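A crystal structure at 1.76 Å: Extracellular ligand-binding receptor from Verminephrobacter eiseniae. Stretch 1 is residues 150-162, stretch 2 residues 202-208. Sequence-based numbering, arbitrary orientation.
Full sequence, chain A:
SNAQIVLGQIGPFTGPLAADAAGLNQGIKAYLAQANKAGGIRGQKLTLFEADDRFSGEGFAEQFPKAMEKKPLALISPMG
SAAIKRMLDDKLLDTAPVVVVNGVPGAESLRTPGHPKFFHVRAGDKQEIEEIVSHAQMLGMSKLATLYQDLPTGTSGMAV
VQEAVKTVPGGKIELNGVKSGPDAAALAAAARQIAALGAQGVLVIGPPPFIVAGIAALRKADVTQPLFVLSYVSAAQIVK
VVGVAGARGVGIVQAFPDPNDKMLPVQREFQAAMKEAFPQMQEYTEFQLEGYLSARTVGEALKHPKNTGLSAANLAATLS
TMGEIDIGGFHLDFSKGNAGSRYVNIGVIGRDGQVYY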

# COMPACT_ATOMS: atom_id res chain seq x y z
N ASP A 150 -1.05 16.97 -6.96
CA ASP A 150 -2.36 17.62 -6.96
C ASP A 150 -3.44 16.62 -7.36
O ASP A 150 -3.90 16.59 -8.51
CB ASP A 150 -2.34 18.82 -7.90
CG ASP A 150 -3.61 19.65 -7.82
OD1 ASP A 150 -4.44 19.39 -6.91
OD2 ASP A 150 -3.78 20.55 -8.66
N LEU A 151 -3.84 15.81 -6.39
CA LEU A 151 -4.81 14.74 -6.56
C LEU A 151 -5.59 14.75 -5.24
O LEU A 151 -5.03 15.17 -4.23
CB LEU A 151 -4.06 13.42 -6.68
CG LEU A 151 -4.68 12.26 -7.43
CD1 LEU A 151 -4.95 12.71 -8.85
CD2 LEU A 151 -3.74 11.06 -7.40
N PRO A 152 -6.85 14.30 -5.24
CA PRO A 152 -7.60 14.28 -3.97
C PRO A 152 -6.89 13.55 -2.83
O PRO A 152 -6.89 14.06 -1.70
CB PRO A 152 -8.90 13.57 -4.35
CG PRO A 152 -9.12 13.96 -5.78
CD PRO A 152 -7.73 14.03 -6.40
N THR A 153 -6.30 12.38 -3.09
CA THR A 153 -5.59 11.64 -2.04
C THR A 153 -4.27 12.30 -1.63
O THR A 153 -3.77 12.09 -0.52
CB THR A 153 -5.30 10.20 -2.47
OG1 THR A 153 -4.66 10.20 -3.75
CG2 THR A 153 -6.60 9.41 -2.54
N GLY A 154 -3.70 13.09 -2.54
CA GLY A 154 -2.52 13.88 -2.22
C GLY A 154 -2.88 15.03 -1.30
O GLY A 154 -2.18 15.29 -0.32
N THR A 155 -3.98 15.72 -1.62
CA THR A 155 -4.49 16.78 -0.76
C THR A 155 -4.87 16.22 0.61
O THR A 155 -4.67 16.88 1.64
CB THR A 155 -5.72 17.46 -1.40
OG1 THR A 155 -5.35 18.04 -2.65
CG2 THR A 155 -6.26 18.56 -0.49
N SER A 156 -5.42 15.01 0.62
CA SER A 156 -5.77 14.34 1.87
C SER A 156 -4.51 14.10 2.69
O SER A 156 -4.49 14.35 3.89
CB SER A 156 -6.48 13.00 1.61
OG SER A 156 -6.64 12.26 2.81
N GLY A 157 -3.46 13.62 2.03
CA GLY A 157 -2.17 13.43 2.68
C GLY A 157 -1.64 14.74 3.23
O GLY A 157 -1.16 14.80 4.36
N MSE A 158 -1.73 15.81 2.45
CA MSE A 158 -1.20 17.10 2.88
C MSE A 158 -1.93 17.60 4.12
O MSE A 158 -1.31 18.12 5.05
CB MSE A 158 -1.32 18.13 1.74
CG MSE A 158 -0.67 19.45 2.05
SE MSE A 158 1.26 19.23 2.22
CE MSE A 158 1.49 20.10 3.94
N ALA A 159 -3.24 17.43 4.15
CA ALA A 159 -4.02 17.85 5.32
C ALA A 159 -3.62 17.03 6.54
O ALA A 159 -3.58 17.55 7.65
CB ALA A 159 -5.52 17.70 5.06
N VAL A 160 -3.34 15.75 6.34
CA VAL A 160 -2.91 14.89 7.44
C VAL A 160 -1.55 15.35 7.98
O VAL A 160 -1.36 15.40 9.20
CB VAL A 160 -2.87 13.40 7.01
CG1 VAL A 160 -2.15 12.56 8.05
CG2 VAL A 160 -4.29 12.89 6.83
N VAL A 161 -0.63 15.69 7.09
CA VAL A 161 0.67 16.21 7.51
C VAL A 161 0.49 17.47 8.34
O VAL A 161 1.11 17.62 9.39
CB VAL A 161 1.64 16.49 6.32
CG1 VAL A 161 3.00 16.90 6.87
CG2 VAL A 161 1.81 15.26 5.45
N GLN A 162 -0.37 18.38 7.88
CA GLN A 162 -0.57 19.63 8.61
C GLN A 162 -1.08 19.37 10.03
O GLN A 162 -0.64 20.01 10.99
CB GLN A 162 -1.54 20.56 7.86
CG GLN A 162 -1.03 21.01 6.50
CD GLN A 162 -2.07 21.81 5.72
OE1 GLN A 162 -3.25 21.81 6.06
NE2 GLN A 162 -1.63 22.49 4.67
N VAL A 202 12.34 16.41 3.60
CA VAL A 202 11.24 16.57 2.66
C VAL A 202 10.43 15.29 2.55
O VAL A 202 10.99 14.22 2.27
CB VAL A 202 11.74 16.92 1.23
CG1 VAL A 202 10.54 17.24 0.32
CG2 VAL A 202 12.71 18.10 1.25
N LEU A 203 9.12 15.40 2.77
CA LEU A 203 8.19 14.29 2.56
C LEU A 203 7.67 14.34 1.14
O LEU A 203 7.26 15.40 0.67
CB LEU A 203 6.99 14.41 3.49
CG LEU A 203 6.99 13.95 4.94
CD1 LEU A 203 7.83 14.87 5.80
CD2 LEU A 203 5.54 13.91 5.43
N VAL A 204 7.64 13.20 0.46
CA VAL A 204 7.03 13.14 -0.88
C VAL A 204 5.79 12.26 -0.83
O VAL A 204 5.86 11.11 -0.42
CB VAL A 204 8.04 12.62 -1.91
CG1 VAL A 204 7.46 12.74 -3.32
CG2 VAL A 204 9.35 13.41 -1.81
N ILE A 205 4.65 12.82 -1.24
CA ILE A 205 3.35 12.14 -1.14
C ILE A 205 2.67 12.06 -2.49
O ILE A 205 2.47 13.08 -3.14
CB ILE A 205 2.42 12.88 -0.15
CG1 ILE A 205 2.99 12.81 1.27
CG2 ILE A 205 1.01 12.30 -0.18
CD1 ILE A 205 2.06 13.40 2.34
N GLY A 206 2.31 10.85 -2.91
CA GLY A 206 1.63 10.70 -4.19
C GLY A 206 1.66 9.26 -4.65
O GLY A 206 2.18 8.39 -3.94
N PRO A 207 1.09 9.00 -5.84
CA PRO A 207 1.13 7.66 -6.41
C PRO A 207 2.58 7.28 -6.68
O PRO A 207 3.42 8.17 -6.83
CB PRO A 207 0.38 7.81 -7.74
CG PRO A 207 -0.47 9.03 -7.56
CD PRO A 207 0.33 9.94 -6.67
N PRO A 208 2.87 5.97 -6.73
CA PRO A 208 4.23 5.48 -6.93
C PRO A 208 5.08 6.17 -8.01
O PRO A 208 6.23 6.50 -7.70
CB PRO A 208 4.02 4.00 -7.26
CG PRO A 208 2.80 3.65 -6.49
CD PRO A 208 1.91 4.87 -6.54

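Helix 152-162 lies across strand 202-205 with their N-to-C directions 149° apart, roughly antiparallel, and their axes 9.4 Å apart at closest approach. No hydrogen bond joins the two stretches; the contact is apolar, and the helix satisfies its own backbone through bonds such as Val161 N to Gly157 O (2.9 Å). Ile205, which gives up the most surface, is the centre of the packing. Its CA-to-CB bond points toward the helix, and with chi1 m and chi2 t its CD1 comes within 4.0 Å of Gly157 C, while CG2 lies 4.4 Å from Gly154 CA. The bare CA of Gly157 makes room for the isoleucine beside the helix backbone: an ideal CB there would stand 2.9 Å from Ile205 CG2, a clash. One turn after Gly157, Val161 covers the next largest area. Its CG2 meets Ile205 CD1 at 3.6 Å and Leu203 CD2 at 4.0 Å, so one methyl touches both strand side chains that point toward the helix, Val202 and Val204 being out of reach. At the other end, Leu151, the N-cap residue, sets CD2 3.9 Å from Pro207 CG, extending the apolar contact beyond the strand. Its carbonyl meanwhile starts the helix, accepting a bond from Thr155 N to Leu151 O (2.9 Å).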